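Side-chain contacts in ArtJ (Geobacillus stearothermophilus, PDB 2PVU), which binds arginine, lysine and histidine as the solute receptor of a bacterial ABC transport system, probably handing them to its cognate membrane transporter: residues I108-D112 / E113-S117; V193-D196 / N197-N201. All blocks are in the same frame, centred on the assembly; numbering follows the deposited sequence.

Interaction 1: I108-D112 / E113-S117. With LYS (lysine), chain E; SO4 (sulfate ion), chain D.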
ATOM      1  N   ILE A 108      -2.896   1.914  -0.825  1.00 20.20           N
ATOM      2  CA  ILE A 108      -2.913   3.422  -0.794  1.00 19.88           C
ATOM      3  C   ILE A 108      -3.568   4.012   0.424  1.00 22.04           C
ATOM      4  O   ILE A 108      -4.783   3.869   0.608  1.00 23.08           O
ATOM      5  CB  ILE A 108      -3.657   4.015  -2.029  1.00 19.42           C
ATOM      6  CG1 ILE A 108      -3.082   3.388  -3.309  1.00 19.62           C
ATOM      7  CG2 ILE A 108      -3.493   5.610  -2.020  1.00 21.37           C
ATOM      8  CD1 ILE A 108      -4.032   3.555  -4.576  1.00 21.67           C
ATOM      9  N   THR A 109      -2.790   4.738   1.214  1.00 21.16           N
ATOM     10  CA  THR A 109      -3.321   5.408   2.402  1.00 21.71           C
ATOM     11  C   THR A 109      -4.230   6.554   2.000  1.00 21.68           C
ATOM     12  O   THR A 109      -3.895   7.375   1.146  1.00 21.86           O
ATOM     13  CB  THR A 109      -2.184   5.917   3.294  1.00 22.91           C
ATOM     14  OG1 THR A 109      -1.362   4.807   3.705  1.00 22.22           O
ATOM     15  CG2 THR A 109      -2.716   6.645   4.528  1.00 22.34           C
ATOM     16  N   ILE A 110      -5.399   6.583   2.612  1.00 21.36           N
ATOM     17  CA  ILE A 110      -6.300   7.743   2.457  1.00 21.68           C
ATOM     18  C   ILE A 110      -5.674   8.930   3.197  1.00 21.14           C
ATOM     19  O   ILE A 110      -5.401   8.822   4.397  1.00 22.95           O
ATOM     20  CB  ILE A 110      -7.678   7.440   3.147  1.00 21.67           C
ATOM     21  CG1 ILE A 110      -8.337   6.222   2.512  1.00 20.79           C
ATOM     22  CG2 ILE A 110      -8.601   8.701   3.116  1.00 21.20           C
ATOM     23  CD1 ILE A 110      -9.527   5.614   3.316  1.00 22.65           C
ATOM     24  N   THR A 111      -5.469  10.077   2.536  1.00 20.58           N
ATOM     25  CA  THR A 111      -4.953  11.271   3.248  1.00 21.70           C
ATOM     26  C   THR A 111      -5.674  12.516   2.808  1.00 22.97           C
ATOM     27  O   THR A 111      -6.245  12.556   1.713  1.00 22.25           O
ATOM     28  CB  THR A 111      -3.437  11.552   3.024  1.00 22.07           C
ATOM     29  OG1 THR A 111      -3.214  11.892   1.649  1.00 22.39           O
ATOM     30  CG2 THR A 111      -2.608  10.326   3.404  1.00 22.28           C
ATOM     31  N   ASP A 112      -5.657  13.548   3.661  1.00 22.87           N
ATOM     32  CA  ASP A 112      -6.387  14.762   3.324  1.00 24.97           C
ATOM     33  C   ASP A 112      -5.846  15.405   2.071  1.00 23.22           C
ATOM     34  O   ASP A 112      -6.603  15.917   1.235  1.00 23.00           O
ATOM     35  CB  ASP A 112      -6.331  15.751   4.494  1.00 25.57           C
ATOM     36  CG  ASP A 112      -7.339  15.411   5.589  1.00 30.84           C
ATOM     37  OD1 ASP A 112      -8.227  14.546   5.357  1.00 33.72           O
ATOM     38  OD2 ASP A 112      -7.262  16.041   6.671  1.00 35.36           O
ATOM     39  N   GLU A 113      -4.536  15.389   1.937  1.00 23.26           N
ATOM     40  CA  GLU A 113      -3.919  15.986   0.766  1.00 24.40           C
ATOM     41  C   GLU A 113      -4.311  15.256  -0.504  1.00 23.36           C
ATOM     42  O   GLU A 113      -4.603  15.885  -1.496  1.00 23.18           O
ATOM     43  CB  GLU A 113      -2.401  15.989   0.883  1.00 27.19           C
ATOM     44  CG  GLU A 113      -1.773  16.832  -0.225  1.00 32.19           C
ATOM     45  CD  GLU A 113      -0.562  16.173  -0.792  1.00 41.91           C
ATOM     46  OE1 GLU A 113       0.530  16.732  -0.526  1.00 47.35           O
ATOM     47  OE2 GLU A 113      -0.693  15.103  -1.471  1.00 43.70           O
ATOM     48  N   ARG A 114      -4.303  13.918  -0.481  1.00 22.30           N
ATOM     49  CA  ARG A 114      -4.761  13.158  -1.642  1.00 22.13           C
ATOM     50  C   ARG A 114      -6.240  13.347  -1.966  1.00 22.35           C
ATOM     51  O   ARG A 114      -6.610  13.284  -3.130  1.00 21.82           O
ATOM     52  CB  ARG A 114      -4.445  11.684  -1.479  1.00 21.86           C
ATOM     53  CG  ARG A 114      -2.961  11.404  -1.706  1.00 24.53           C
ATOM     54  CD  ARG A 114      -2.603  10.025  -1.162  1.00 21.30           C
ATOM     55  NE  ARG A 114      -1.171   9.683  -1.355  1.00 21.23           N
ATOM     56  CZ  ARG A 114      -0.602   8.567  -0.900  1.00 29.22           C
ATOM     57  NH1 ARG A 114      -1.307   7.695  -0.184  1.00 26.56           N
ATOM     58  NH2 ARG A 114       0.686   8.312  -1.151  1.00 24.90           N
ATOM     59  N   LYS A 115      -7.074  13.563  -0.950  1.00 21.95           N
ATOM     60  CA  LYS A 115      -8.511  13.814  -1.187  1.00 24.50           C
ATOM     61  C   LYS A 115      -8.731  15.146  -1.926  1.00 24.87           C
ATOM     62  O   LYS A 115      -9.829  15.414  -2.452  1.00 26.12           O
ATOM     63  CB  LYS A 115      -9.291  13.817   0.145  1.00 24.27           C
ATOM     64  CG  LYS A 115      -9.477  12.439   0.750  1.00 26.96           C
ATOM     65  CD  LYS A 115      -9.667  12.566   2.255  1.00 33.19           C
ATOM     66  CE  LYS A 115     -11.051  12.367   2.700  1.00 39.09           C
ATOM     67  NZ  LYS A 115     -11.008  11.943   4.123  1.00 42.68           N
ATOM     68  N   GLN A 116      -7.711  16.004  -1.975  1.00 25.03           N
ATOM     69  CA  GLN A 116      -7.838  17.235  -2.758  1.00 25.62           C
ATOM     70  C   GLN A 116      -7.896  16.944  -4.252  1.00 25.56           C
ATOM     71  O   GLN A 116      -8.475  17.713  -5.027  1.00 25.60           O
ATOM     72  CB  GLN A 116      -6.682  18.183  -2.494  1.00 27.66           C
ATOM     73  CG  GLN A 116      -6.778  18.881  -1.163  1.00 30.83           C
ATOM     74  CD  GLN A 116      -5.573  19.767  -0.917  1.00 36.83           C
ATOM     75  OE1 GLN A 116      -4.552  19.688  -1.628  1.00 39.04           O
ATOM     76  NE2 GLN A 116      -5.684  20.621   0.086  1.00 39.72           N
ATOM     77  N   SER A 117      -7.298  15.828  -4.656  1.00 24.69           N
ATOM     78  CA  SER A 117      -7.149  15.508  -6.075  1.00 25.33           C
ATOM     79  C   SER A 117      -7.883  14.250  -6.496  1.00 25.05           C
ATOM     80  O   SER A 117      -8.158  14.069  -7.688  1.00 25.18           O
ATOM     81  CB  SER A 117      -5.664  15.372  -6.433  1.00 25.40           C
ATOM     82  OG  SER A 117      -5.060  16.647  -6.418  1.00 29.21           O
TER
HETATM   83  N   LYS E 301       0.457   3.244   2.112  1.00 18.22           N
HETATM   84  CA  LYS E 301       1.594   4.130   1.692  1.00 18.47           C
HETATM   85  C   LYS E 301       1.051   5.276   0.827  1.00 18.55           C
HETATM   86  O   LYS E 301       1.784   6.193   0.485  1.00 18.43           O
HETATM   87  CB  LYS E 301       2.615   3.334   0.887  1.00 17.63           C
HETATM   88  CG  LYS E 301       1.987   2.696  -0.376  1.00 18.32           C
HETATM   89  CD  LYS E 301       3.064   2.334  -1.420  1.00 16.58           C
HETATM   90  CE  LYS E 301       2.518   1.275  -2.367  1.00 21.26           C
HETATM   91  NZ  LYS E 301       3.499   1.026  -3.554  1.00 22.20           N
HETATM   92  OXT LYS E 301      -0.138   5.286   0.440  1.00 18.05           O
HETATM   93  S   SO4 D 254      -1.717  14.912   4.695  1.00 57.68           S
HETATM   94  O1  SO4 D 254      -0.633  14.508   3.786  1.00 55.34           O
HETATM   95  O2  SO4 D 254      -1.381  16.225   5.268  1.00 58.53           O
HETATM   96  O3  SO4 D 254      -1.867  13.971   5.811  1.00 56.13           O
HETATM   97  O4  SO4 D 254      -2.972  15.022   3.971  1.00 54.83           O
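R114 reaches back from the first turn of the helix, across the T111 side chain, to the loop ahead of it. CB, CG and CD all pass the hydroxyl of T111, with CD 3.4 Å from T111 OG1. From CG to NE the chain is fully extended (chi3 180°), which carries the guanidinium out to the lysine ligand. There NH1 of R114 gives two hydrogen bonds: one at 2.9 Å to T109 O, on a lone pair in the carbonyl plane, and one at 2.7 Å to OXT of the bound lysine. NH2 of R114 takes the other ligand oxygen, O, at 2.9 Å, so the planar, two-pronged guanidinium matches the carboxylate atom for atom. This arginine–carboxylate pairing is a hallmark of how family 3 solute-binding proteins recognise the α-carboxylate of an amino acid. A leucine in place of R114 would probably leave the ligand's carboxylate without its countercharge and T109 O without its side-chain donor. T109 adds its own N, 2.8 Å from the ligand's OXT, while T109 OG1 accepts from the ligand's amino group and also bonds to E224. I108 CG2 packs obliquely against R114 NH1, and F120 and W89 also touch the arginine. T111 is the N-cap: with chi1 66°, OG1 sits between backbone N and carbonyl carbon and accepts from R114 N at 3.1 Å, a job that suits a short hydroxyl side chain. At the same helix start, E113 N donates to O4 of a sulfate, probably from the crystallisation liquor.

Interaction 2: V193-D196 / N197-N201. With LYS (lysine), chain E.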
ATOM      1  N   VAL A 193      14.890   1.751   5.999  1.00 20.00           N
ATOM      2  CA  VAL A 193      13.764   1.992   5.073  1.00 19.45           C
ATOM      3  C   VAL A 193      12.512   2.253   5.915  1.00 20.13           C
ATOM      4  O   VAL A 193      12.293   1.592   6.981  1.00 20.60           O
ATOM      5  CB  VAL A 193      13.578   0.779   4.111  1.00 19.66           C
ATOM      6  CG1 VAL A 193      12.164   0.829   3.373  1.00 21.63           C
ATOM      7  CG2 VAL A 193      14.714   0.769   3.068  1.00 18.74           C
ATOM      8  N   ILE A 194      11.708   3.235   5.509  1.00 20.84           N
ATOM      9  CA  ILE A 194      10.412   3.419   6.182  1.00 20.80           C
ATOM     10  C   ILE A 194       9.365   2.965   5.177  1.00 21.51           C
ATOM     11  O   ILE A 194       9.294   3.480   4.044  1.00 20.83           O
ATOM     12  CB  ILE A 194      10.171   4.859   6.650  1.00 20.85           C
ATOM     13  CG1 ILE A 194      11.238   5.252   7.699  1.00 19.11           C
ATOM     14  CG2 ILE A 194       8.748   5.010   7.257  1.00 19.06           C
ATOM     15  CD1 ILE A 194      11.190   6.742   8.107  1.00 22.18           C
ATOM     16  N   THR A 195       8.588   1.976   5.588  1.00 21.14           N
ATOM     17  CA  THR A 195       7.509   1.436   4.743  1.00 22.31           C
ATOM     18  C   THR A 195       6.368   0.889   5.598  1.00 22.97           C
ATOM     19  O   THR A 195       6.422   0.969   6.809  1.00 21.87           O
ATOM     20  CB  THR A 195       8.031   0.382   3.732  1.00 23.96           C
ATOM     21  OG1 THR A 195       7.016   0.133   2.732  1.00 24.07           O
ATOM     22  CG2 THR A 195       8.443  -0.917   4.440  1.00 23.39           C
ATOM     23  N   ASP A 196       5.376   0.272   4.946  1.00 22.42           N
ATOM     24  CA  ASP A 196       4.146  -0.140   5.640  1.00 22.87           C
ATOM     25  C   ASP A 196       4.383  -1.401   6.437  1.00 21.73           C
ATOM     26  O   ASP A 196       5.134  -2.284   5.995  1.00 21.74           O
ATOM     27  CB  ASP A 196       3.019  -0.359   4.614  1.00 22.03           C
ATOM     28  CG  ASP A 196       2.549   0.936   3.949  1.00 26.96           C
ATOM     29  OD1 ASP A 196       3.380   1.822   3.731  1.00 25.35           O
ATOM     30  OD2 ASP A 196       1.351   1.076   3.604  1.00 26.62           O
ATOM     31  N   ASN A 197       3.702  -1.495   7.587  1.00 21.67           N
ATOM     32  CA  ASN A 197       3.937  -2.578   8.529  1.00 22.10           C
ATOM     33  C   ASN A 197       3.804  -3.977   7.919  1.00 22.38           C
ATOM     34  O   ASN A 197       4.651  -4.818   8.201  1.00 23.04           O
ATOM     35  CB  ASN A 197       3.063  -2.455   9.797  1.00 21.91           C
ATOM     36  CG  ASN A 197       1.583  -2.586   9.490  1.00 25.21           C
ATOM     37  OD1 ASN A 197       1.023  -1.786   8.755  1.00 23.48           O
ATOM     38  ND2 ASN A 197       0.957  -3.614  10.032  1.00 30.12           N
ATOM     39  N   ALA A 198       2.743  -4.240   7.134  1.00 21.91           N
ATOM     40  CA  ALA A 198       2.544  -5.646   6.661  1.00 22.37           C
ATOM     41  C   ALA A 198       3.572  -6.000   5.609  1.00 22.48           C
ATOM     42  O   ALA A 198       3.962  -7.164   5.471  1.00 22.80           O
ATOM     43  CB  ALA A 198       1.100  -5.843   6.113  1.00 23.86           C
ATOM     44  N   VAL A 199       4.033  -4.985   4.868  1.00 20.57           N
ATOM     45  CA  VAL A 199       5.051  -5.178   3.840  1.00 20.67           C
ATOM     46  C   VAL A 199       6.401  -5.489   4.499  1.00 21.00           C
ATOM     47  O   VAL A 199       7.062  -6.470   4.150  1.00 22.69           O
ATOM     48  CB  VAL A 199       5.161  -3.962   2.916  1.00 20.38           C
ATOM     49  CG1 VAL A 199       6.360  -4.115   1.982  1.00 20.30           C
ATOM     50  CG2 VAL A 199       3.847  -3.831   2.110  1.00 22.39           C
ATOM     51  N   ALA A 200       6.800  -4.682   5.471  1.00 20.68           N
ATOM     52  CA  ALA A 200       8.056  -4.961   6.216  1.00 22.12           C
ATOM     53  C   ALA A 200       8.008  -6.306   6.936  1.00 22.56           C
ATOM     54  O   ALA A 200       8.932  -7.114   6.851  1.00 22.99           O
ATOM     55  CB  ALA A 200       8.357  -3.843   7.213  1.00 21.39           C
ATOM     56  N   ASN A 201       6.909  -6.556   7.637  1.00 24.01           N
ATOM     57  CA  ASN A 201       6.765  -7.787   8.396  1.00 25.76           C
ATOM     58  C   ASN A 201       6.822  -9.025   7.529  1.00 26.78           C
ATOM     59  O   ASN A 201       7.467 -10.018   7.906  1.00 27.21           O
ATOM     60  CB  ASN A 201       5.468  -7.771   9.210  1.00 26.25           C
ATOM     61  CG  ASN A 201       5.571  -6.901  10.456  1.00 27.18           C
ATOM     62  OD1 ASN A 201       6.654  -6.744  11.040  1.00 35.38           O
ATOM     63  ND2 ASN A 201       4.452  -6.385  10.895  1.00 32.44           N
TER
HETATM   64  N   LYS E 301       0.457   3.244   2.112  1.00 18.22           N
HETATM   65  CA  LYS E 301       1.594   4.130   1.692  1.00 18.47           C
HETATM   66  C   LYS E 301       1.051   5.276   0.827  1.00 18.55           C
HETATM   67  O   LYS E 301       1.784   6.193   0.485  1.00 18.43           O
HETATM   68  CB  LYS E 301       2.615   3.334   0.887  1.00 17.63           C
HETATM   69  CG  LYS E 301       1.987   2.696  -0.376  1.00 18.32           C
HETATM   70  CD  LYS E 301       3.064   2.334  -1.420  1.00 16.58           C
HETATM   71  CE  LYS E 301       2.518   1.275  -2.367  1.00 21.26           C
HETATM   72  NZ  LYS E 301       3.499   1.026  -3.554  1.00 22.20           N
HETATM   73  OXT LYS E 301      -0.138   5.286   0.440  1.00 18.05           O
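OD2 of D196 is held by two partners, the amino N of the bound lysine at 2.8 Å and the hydroxyl of Y226, while OD1 takes the side-chain amide of Q129. These bonds would fix the rotation of the carboxylate, and its negative charge probably favours the protonated amino group of the ligand. OD1 of D196 also lies 3.3 Å from the ligand's CB. With CG anti to the carbonyl carbon (chi1 -68°), the acid leads away from the helix that follows, and although D196 holds the N-cap position its side chain makes no capping bond. Its backbone serves the helix instead: D196 O accepts from A200 N at 3.0 Å, almost straight at 175°. In this first turn, V199 CB lies 3.5 Å from D196 O. T195 CG2 meets A200 CB at 4.0 Å, and the small alanine, which also touches V130, fits where the helix leaves the strand. The CB of N197 points away from strand 193-196, and its OD1 accepts from T128 N of the neighbouring strand, a task suited to a short amide. F52 touches T195, D196 and V199. Strand 193-196 and helix 197-201 meet at 115° between their directions, a strand-to-helix turn whose last strand residue supplies the acid of the lysine pocket, as is common in amino-acid-binding proteins of this family.

Interaction 1 comes first along the chain and interaction 2 follows, their centres about 20 Å apart and their nearest atoms about 5 Å apart without touching. The loop before helix 112-115 follows strand 103-104 of the three-stranded parallel sheet; strand 192-196 belongs to the mixed sheet and runs straight into helix 197-206. What joins the two is the ligand: interaction 1 takes the carboxylate and, through T109, shares the amino group with interaction 2. The lysine thus bridges two parts of the fold, as expected for a periplasmic-type binding protein, in which two lobes close on the solute, and both ends of its backbone are read.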